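Local coordinates for microcin B17-processing protein McbC (Escherichia coli str. K-12 substr. MG1655, PDB 6GRH), which is an FMN-dependent oxidoreductase of the nitroreductase family, needed to process the inactive microcin B17 precursor into the active peptide, at residues N232-Y238 with P256-F262; E130-R135 with N148-Y152. All blocks are in the same frame, centred on the assembly; numbering follows the deposited sequence.

Contact 1 (N232-Y238 with P256-F262). With FMN (flavin mononucleotide), chain O.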
loop_
_atom_site.group_PDB
_atom_site.type_symbol
_atom_site.label_atom_id
_atom_site.label_comp_id
_atom_site.label_asym_id
_atom_site.label_seq_id
_atom_site.Cartn_x
_atom_site.Cartn_y
_atom_site.Cartn_z
ATOM N N ASN D 232 33.609 -15.238 5.374
ATOM C CA ASN D 232 32.240 -15.107 4.888
ATOM C C ASN D 232 31.847 -13.652 4.735
ATOM O O ASN D 232 32.419 -12.769 5.389
ATOM C CB ASN D 232 31.263 -15.805 5.840
ATOM C CG ASN D 232 30.848 -14.910 6.988
ATOM O OD1 ASN D 232 29.860 -14.202 6.884
ATOM N ND2 ASN D 232 31.671 -14.843 8.028
ATOM N N ARG D 233 30.840 -13.418 3.895
ATOM C CA ARG D 233 30.244 -12.096 3.758
ATOM C C ARG D 233 28.751 -12.220 3.455
ATOM O O ARG D 233 28.367 -12.833 2.479
ATOM C CB ARG D 233 30.935 -11.280 2.656
ATOM C CG ARG D 233 30.408 -9.847 2.536
ATOM C CD ARG D 233 31.213 -8.966 1.594
ATOM N NE ARG D 233 32.479 -8.553 2.213
ATOM C CZ ARG D 233 32.731 -7.376 2.798
ATOM N NH1 ARG D 233 31.825 -6.409 2.862
ATOM N NH2 ARG D 233 33.918 -7.180 3.361
ATOM N N VAL D 234 27.936 -11.585 4.289
ATOM C CA VAL D 234 26.503 -11.441 4.032
ATOM C C VAL D 234 26.377 -10.415 2.924
ATOM O O VAL D 234 27.120 -9.454 2.888
ATOM C CB VAL D 234 25.719 -11.036 5.324
ATOM C CG1 VAL D 234 24.211 -10.984 5.067
ATOM C CG2 VAL D 234 25.990 -12.018 6.437
ATOM N N TRP D 235 25.415 -10.609 2.030
ATOM C CA TRP D 235 25.410 -9.905 0.773
ATOM C C TRP D 235 23.980 -9.641 0.293
ATOM O O TRP D 235 23.203 -10.559 0.107
ATOM C CB TRP D 235 26.141 -10.783 -0.223
ATOM C CG TRP D 235 26.386 -10.224 -1.551
ATOM C CD1 TRP D 235 25.632 -10.409 -2.687
ATOM C CD2 TRP D 235 27.535 -9.498 -1.943
ATOM N NE1 TRP D 235 26.244 -9.808 -3.757
ATOM C CE2 TRP D 235 27.424 -9.251 -3.332
ATOM C CE3 TRP D 235 28.666 -9.035 -1.260
ATOM C CZ2 TRP D 235 28.371 -8.532 -4.029
ATOM C CZ3 TRP D 235 29.612 -8.334 -1.956
ATOM C CH2 TRP D 235 29.469 -8.086 -3.339
ATOM N N ALA D 236 23.685 -8.377 0.056
ATOM C CA ALA D 236 22.397 -7.924 -0.453
ATOM C C ALA D 236 22.427 -7.448 -1.898
ATOM O O ALA D 236 21.389 -7.128 -2.450
ATOM C CB ALA D 236 21.882 -6.814 0.459
ATOM N N GLY D 237 23.594 -7.444 -2.530
ATOM C CA GLY D 237 23.757 -6.882 -3.877
ATOM C C GLY D 237 23.519 -7.929 -4.957
ATOM O O GLY D 237 24.436 -8.293 -5.680
ATOM N N TYR D 238 22.292 -8.445 -5.028
ATOM C CA TYR D 238 21.917 -9.418 -6.053
ATOM C C TYR D 238 20.542 -9.062 -6.591
ATOM O O TYR D 238 19.768 -8.312 -5.953
ATOM C CB TYR D 238 21.954 -10.856 -5.492
ATOM C CG TYR D 238 20.982 -11.092 -4.380
ATOM C CD1 TYR D 238 19.673 -11.483 -4.647
ATOM C CD2 TYR D 238 21.339 -10.850 -3.062
ATOM C CE1 TYR D 238 18.759 -11.655 -3.624
ATOM C CE2 TYR D 238 20.457 -11.035 -2.047
ATOM C CZ TYR D 238 19.158 -11.435 -2.331
ATOM O OH TYR D 238 18.250 -11.603 -1.304
ATOM N N PRO D 256 14.217 -15.181 -2.091
ATOM C CA PRO D 256 15.512 -15.062 -1.404
ATOM C C PRO D 256 15.639 -13.748 -0.616
ATOM O O PRO D 256 15.441 -12.682 -1.172
ATOM C CB PRO D 256 16.518 -15.112 -2.562
ATOM C CG PRO D 256 15.780 -14.538 -3.722
ATOM C CD PRO D 256 14.356 -14.988 -3.556
ATOM N N LEU D 257 15.911 -13.832 0.677
ATOM C CA LEU D 257 16.043 -12.645 1.524
ATOM C C LEU D 257 17.462 -12.086 1.575
ATOM O O LEU D 257 17.646 -10.879 1.660
ATOM C CB LEU D 257 15.556 -12.932 2.959
ATOM C CG LEU D 257 14.069 -13.177 3.137
ATOM C CD1 LEU D 257 13.731 -13.476 4.576
ATOM C CD2 LEU D 257 13.264 -11.994 2.638
ATOM N N ILE D 258 18.450 -12.976 1.566
ATOM C CA ILE D 258 19.839 -12.598 1.758
ATOM C C ILE D 258 20.715 -13.747 1.279
ATOM O O ILE D 258 20.320 -14.924 1.324
ATOM C CB ILE D 258 20.107 -12.193 3.233
ATOM C CG1 ILE D 258 21.355 -11.350 3.386
ATOM C CG2 ILE D 258 20.159 -13.393 4.159
ATOM C CD1 ILE D 258 21.222 -9.963 2.803
ATOM N N VAL D 259 21.878 -13.383 0.766
ATOM C CA VAL D 259 22.881 -14.331 0.307
ATOM C C VAL D 259 24.079 -14.220 1.254
ATOM O O VAL D 259 24.327 -13.155 1.834
ATOM C CB VAL D 259 23.266 -14.028 -1.158
ATOM C CG1 VAL D 259 24.476 -14.849 -1.610
ATOM C CG2 VAL D 259 22.081 -14.293 -2.085
ATOM N N GLN D 260 24.802 -15.312 1.438
ATOM C CA GLN D 260 25.990 -15.313 2.292
ATOM C C GLN D 260 27.066 -16.118 1.611
ATOM O O GLN D 260 26.911 -17.323 1.398
ATOM C CB GLN D 260 25.687 -15.879 3.677
ATOM C CG GLN D 260 26.797 -15.695 4.698
ATOM C CD GLN D 260 26.378 -16.142 6.084
ATOM O OE1 GLN D 260 25.410 -16.895 6.240
ATOM N NE2 GLN D 260 27.146 -15.726 7.103
ATOM N N PHE D 261 28.147 -15.444 1.263
ATOM C CA PHE D 261 29.265 -16.072 0.550
ATOM C C PHE D 261 30.277 -16.631 1.529
ATOM O O PHE D 261 30.480 -16.054 2.592
ATOM C CB PHE D 261 29.948 -15.047 -0.358
ATOM C CG PHE D 261 29.120 -14.654 -1.545
ATOM C CD1 PHE D 261 28.858 -15.576 -2.552
ATOM C CD2 PHE D 261 28.601 -13.382 -1.662
ATOM C CE1 PHE D 261 28.101 -15.230 -3.645
ATOM C CE2 PHE D 261 27.852 -13.024 -2.766
ATOM C CZ PHE D 261 27.585 -13.952 -3.753
ATOM N N PHE D 262 30.901 -17.749 1.156
ATOM C CA PHE D 262 31.915 -18.398 1.980
ATOM C C PHE D 262 33.098 -18.794 1.141
ATOM O O PHE D 262 32.947 -19.192 -0.026
ATOM C CB PHE D 262 31.370 -19.659 2.649
ATOM C CG PHE D 262 30.270 -19.391 3.620
ATOM C CD1 PHE D 262 28.951 -19.302 3.181
ATOM C CD2 PHE D 262 30.550 -19.183 4.967
ATOM C CE1 PHE D 262 27.928 -19.054 4.069
ATOM C CE2 PHE D 262 29.526 -18.918 5.862
ATOM C CZ PHE D 262 28.217 -18.853 5.416
HETATM N N1 FMN O . 28.913 -6.142 1.946
HETATM C C2 FMN O . 29.087 -5.900 0.621
HETATM O O2 FMN O . 30.247 -5.691 0.223
HETATM N N3 FMN O . 28.054 -5.880 -0.256
HETATM C C4 FMN O . 26.777 -6.113 0.130
HETATM O O4 FMN O . 25.834 -6.102 -0.692
HETATM C C4A FMN O . 26.502 -6.371 1.565
HETATM N N5 FMN O . 25.254 -6.597 2.038
HETATM C C5A FMN O . 25.043 -6.845 3.357
HETATM C C6 FMN O . 23.747 -7.087 3.803
HETATM C C7 FMN O . 23.482 -7.343 5.145
HETATM C C7M FMN O . 22.065 -7.598 5.598
HETATM C C8 FMN O . 24.601 -7.373 6.123
HETATM C C8M FMN O . 24.328 -7.652 7.573
HETATM C C9 FMN O . 25.907 -7.138 5.692
HETATM C C9A FMN O . 26.183 -6.872 4.334
HETATM N N10 FMN O . 27.501 -6.628 3.853
HETATM C C10 FMN O . 27.681 -6.373 2.471
HETATM C "C1'" FMN O . 28.676 -6.641 4.733
HETATM C "C2'" FMN O . 28.811 -5.305 5.429
HETATM O "O2'" FMN O . 29.212 -4.308 4.469
HETATM C "C3'" FMN O . 29.793 -5.430 6.600
HETATM O "O3'" FMN O . 29.238 -6.284 7.608
HETATM C "C4'" FMN O . 30.147 -4.086 7.230
HETATM O "O4'" FMN O . 30.808 -3.270 6.261
HETATM C "C5'" FMN O . 31.073 -4.200 8.438
HETATM O "O5'" FMN O . 32.269 -4.874 8.050
HETATM P P FMN O . 32.731 -6.224 8.777
HETATM O O1P FMN O . 31.636 -7.240 8.551
HETATM O O2P FMN O . 34.011 -6.581 8.046
HETATM O O3P FMN O . 32.915 -5.767 10.190
#

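Contact 2 (E130-R135 with N148-Y152)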
loop_
_atom_site.group_PDB
_atom_site.type_symbol
_atom_site.label_atom_id
_atom_site.label_comp_id
_atom_site.label_asym_id
_atom_site.label_seq_id
_atom_site.Cartn_x
_atom_site.Cartn_y
_atom_site.Cartn_z
ATOM N N GLU D 130 14.006 -21.084 4.723
ATOM C CA GLU D 130 14.707 -22.229 4.151
ATOM C C GLU D 130 16.123 -21.829 3.764
ATOM O O GLU D 130 16.360 -20.695 3.311
ATOM C CB GLU D 130 13.958 -22.727 2.928
ATOM C CG GLU D 130 12.519 -23.123 3.242
ATOM C CD GLU D 130 12.393 -24.240 4.279
ATOM O OE1 GLU D 130 13.155 -25.218 4.236
ATOM O OE2 GLU D 130 11.493 -24.150 5.147
ATOM N N VAL D 131 17.063 -22.745 3.963
ATOM C CA VAL D 131 18.459 -22.523 3.561
ATOM C C VAL D 131 18.786 -23.341 2.315
ATOM O O VAL D 131 18.602 -24.566 2.286
ATOM C CB VAL D 131 19.472 -22.964 4.645
ATOM C CG1 VAL D 131 20.904 -22.572 4.242
ATOM C CG2 VAL D 131 19.110 -22.376 5.980
ATOM N N PHE D 132 19.308 -22.660 1.309
ATOM C CA PHE D 132 19.766 -23.301 0.101
ATOM C C PHE D 132 21.284 -23.133 -0.013
ATOM O O PHE D 132 21.837 -22.114 0.397
ATOM C CB PHE D 132 19.058 -22.700 -1.101
ATOM C CG PHE D 132 17.600 -23.090 -1.218
ATOM C CD1 PHE D 132 16.628 -22.391 -0.533
ATOM C CD2 PHE D 132 17.208 -24.158 -2.025
ATOM C CE1 PHE D 132 15.274 -22.730 -0.658
ATOM C CE2 PHE D 132 15.865 -24.513 -2.152
ATOM C CZ PHE D 132 14.898 -23.815 -1.447
ATOM N N LEU D 133 21.934 -24.160 -0.537
ATOM C CA LEU D 133 23.378 -24.203 -0.679
ATOM C C LEU D 133 23.675 -24.092 -2.165
ATOM O O LEU D 133 23.129 -24.869 -2.952
ATOM C CB LEU D 133 23.916 -25.515 -0.140
ATOM C CG LEU D 133 25.362 -25.903 -0.495
ATOM C CD1 LEU D 133 26.340 -24.893 0.080
ATOM C CD2 LEU D 133 25.622 -27.296 0.044
ATOM N N CYS D 134 24.511 -23.123 -2.537
ATOM C CA CYS D 134 24.893 -22.906 -3.936
ATOM C C CYS D 134 26.383 -23.137 -4.110
ATOM O O CYS D 134 27.189 -22.465 -3.467
ATOM C CB CYS D 134 24.514 -21.479 -4.375
ATOM S SG CYS D 134 22.725 -21.211 -4.485
ATOM N N ARG D 135 26.749 -24.092 -4.973
ATOM C CA ARG D 135 28.151 -24.415 -5.248
ATOM C C ARG D 135 28.640 -23.492 -6.370
ATOM O O ARG D 135 28.039 -23.461 -7.435
ATOM C CB ARG D 135 28.278 -25.883 -5.655
ATOM C CG ARG D 135 29.663 -26.306 -6.095
ATOM C CD ARG D 135 29.754 -27.824 -6.198
ATOM N NE ARG D 135 31.027 -28.248 -6.753
ATOM C CZ ARG D 135 31.325 -28.310 -8.058
ATOM N NH1 ARG D 135 30.442 -27.971 -9.002
ATOM N NH2 ARG D 135 32.532 -28.714 -8.420
ATOM N N ASN D 148 24.370 -28.268 -8.440
ATOM C CA ASN D 148 25.021 -27.121 -7.813
ATOM C C ASN D 148 24.167 -26.327 -6.869
ATOM O O ASN D 148 24.670 -25.410 -6.257
ATOM C CB ASN D 148 25.586 -26.204 -8.878
ATOM C CG ASN D 148 26.778 -26.803 -9.550
ATOM O OD1 ASN D 148 27.683 -27.291 -8.875
ATOM N ND2 ASN D 148 26.782 -26.808 -10.884
ATOM N N VAL D 149 22.885 -26.663 -6.758
ATOM C CA VAL D 149 22.016 -26.075 -5.743
ATOM C C VAL D 149 21.410 -27.218 -4.954
ATOM O O VAL D 149 20.966 -28.191 -5.542
ATOM C CB VAL D 149 20.892 -25.232 -6.356
ATOM C CG1 VAL D 149 20.108 -24.547 -5.267
ATOM C CG2 VAL D 149 21.453 -24.189 -7.310
ATOM N N TYR D 150 21.394 -27.074 -3.634
ATOM C CA TYR D 150 20.817 -28.052 -2.728
ATOM C C TYR D 150 19.969 -27.296 -1.733
ATOM O O TYR D 150 20.155 -26.095 -1.551
ATOM C CB TYR D 150 21.912 -28.814 -1.960
ATOM C CG TYR D 150 22.827 -29.664 -2.801
ATOM C CD1 TYR D 150 24.001 -29.137 -3.361
ATOM C CD2 TYR D 150 22.546 -31.002 -3.019
ATOM C CE1 TYR D 150 24.847 -29.918 -4.120
ATOM C CE2 TYR D 150 23.390 -31.792 -3.791
ATOM C CZ TYR D 150 24.535 -31.249 -4.333
ATOM O OH TYR D 150 25.347 -32.039 -5.104
ATOM N N HIS D 151 19.039 -28.000 -1.089
ATOM C CA HIS D 151 18.251 -27.447 -0.015
ATOM C C HIS D 151 18.637 -28.203 1.258
ATOM O O HIS D 151 18.585 -29.423 1.271
ATOM C CB HIS D 151 16.789 -27.612 -0.395
ATOM C CG HIS D 151 15.817 -27.305 0.693
ATOM N ND1 HIS D 151 14.729 -28.104 0.947
ATOM C CD2 HIS D 151 15.755 -26.286 1.578
ATOM C CE1 HIS D 151 14.028 -27.590 1.945
ATOM N NE2 HIS D 151 14.623 -26.476 2.337
ATOM N N TYR D 152 19.071 -27.489 2.307
ATOM C CA TYR D 152 19.422 -28.128 3.567
ATOM C C TYR D 152 18.177 -28.381 4.411
ATOM O O TYR D 152 17.408 -27.457 4.648
ATOM C CB TYR D 152 20.436 -27.299 4.378
ATOM C CG TYR D 152 20.873 -28.015 5.646
ATOM C CD1 TYR D 152 21.443 -29.274 5.584
ATOM C CD2 TYR D 152 20.686 -27.450 6.903
ATOM C CE1 TYR D 152 21.845 -29.951 6.719
ATOM C CE2 TYR D 152 21.085 -28.120 8.058
ATOM C CZ TYR D 152 21.666 -29.371 7.968
ATOM O OH TYR D 152 22.061 -30.072 9.089
HETATM O O HOH W 1 16.228 -25.117 5.231
#

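Contact 1 (N232-Y238 with P256-F262)
The flavin pocket of McbC rests on the antiparallel pairing of 232-235 with 256-262, where Arg233 and Trp235 lie opposite Phe261 and Val259 as hydrogen-bonded pairs. On the Trp235 side of the sheet, the edge of the Phe261 ring meets the indole in a T-shaped stack, planes at 76°, with CE2 of Phe261 3.4 Å from CG of Trp235. The opposite indole face lies under the pyrimidine end of the flavin, CZ3 of Trp235 coming within 3.4 Å of N3 of FMN; the indole is thus held between cofactor and phenyl edge. With CG anti to the backbone N (chi1 -176°), Arg233 sends its side chain away from the partner strand and, after a bend at chi3, places NH1 3.1 Å from FMN N1, which lies at the edge of the guanidinium, near its plane. Gly86 O and Ser85 O hold its NE and NH2, fixing the rotation of the group. Just past the strand, the backbone N of Ala236 is shared between N5 and O4 of FMN, at 3.1 Å from N5.

Across the other face, NE2 of Gln260 donates to OD1 of Asn232 at 3.1 Å from well above the carbonyl plane, while Tyr191 OH binds OE1 of Gln260. Beside them CG1 of Val234 is pressed tightly against CG1 of Ile258, at 3.3 Å. Back on the Trp235 face, past the end of the strand, Val259 CG2 sits over the Tyr238 ring as a CH-pi contact, 3.9 Å from its centroid, and the hydroxyl bonds weakly to Pro256 O. Arg205 of the second subunit makes a cation-pi contact with the same ring. A backbone amide at flavin N5 and a positive charge beside N1, which would probably stabilise reduced flavin, are typical of the nitroreductase fold, whose FMN sites lie at the dimer interface.

Contact 2 (E130-R135 with N148-Y152)
Hydrogen bonds between side chains clasp both ends of the antiparallel pairing of 130-135 with 149-152. At one end His151 donates through NE2 to OE1 of Glu130, 2.7 Å away, in the imidazole plane and on the anti side of the carboxylate. A water links this OE1 to Val131 N and Tyr152 O, while Glu160 OE1 takes ND1 of His151. At the other end Arg135, extended from CG to NE, reaches across Asn148 so that NH1 meets a lone pair of OD1 at 2.8 Å; guanidinium and amide are nearly coplanar, 8° apart. Glu138 forms a salt bridge to NH2 of Arg135.

Backbone bonds join Leu133 and Tyr150 in both directions, and Arg135 N reaches Asn148 O at 2.8 Å.

Among the ring contacts, Phe132 and His151 form an offset stack with planes 27° apart, the imidazole lying toward the rim of the phenyl face, with CE2 of Phe132 4.0 Å from CG of His151. Leu133 and Tyr150 run side by side on the opposite face, CD2 of the leucine 4.2 Å from CD1 of the tyrosine.

With both imidazole nitrogens facing carboxylates, His151 is fixed in rotation and its protonated form would probably be stabilised within this buried part of the sheet.

In the fold
Contacts 1 and 2 occupy different parts of one antiparallel sheet, six-stranded within the chain and ordered 158-163, 149-153, 129-135, 187-194, 254-263, 231-235. Contact 2 joins the second and third strands; contact 1 joins the last two, including 231-235, outermost within this chain. Strand 187-194 separates them, and their centres are 13 Å apart, with nearest atoms about 7 Å apart and no direct touch. Along the chain, contact 2 is complete before contact 1 begins, with helix 204-227 among the elements between them. Both belong to the nitroreductase fold and both touch the second subunit, so the central sheet connects the FMN-binding strand of contact 1 with a second region of the dimer interface.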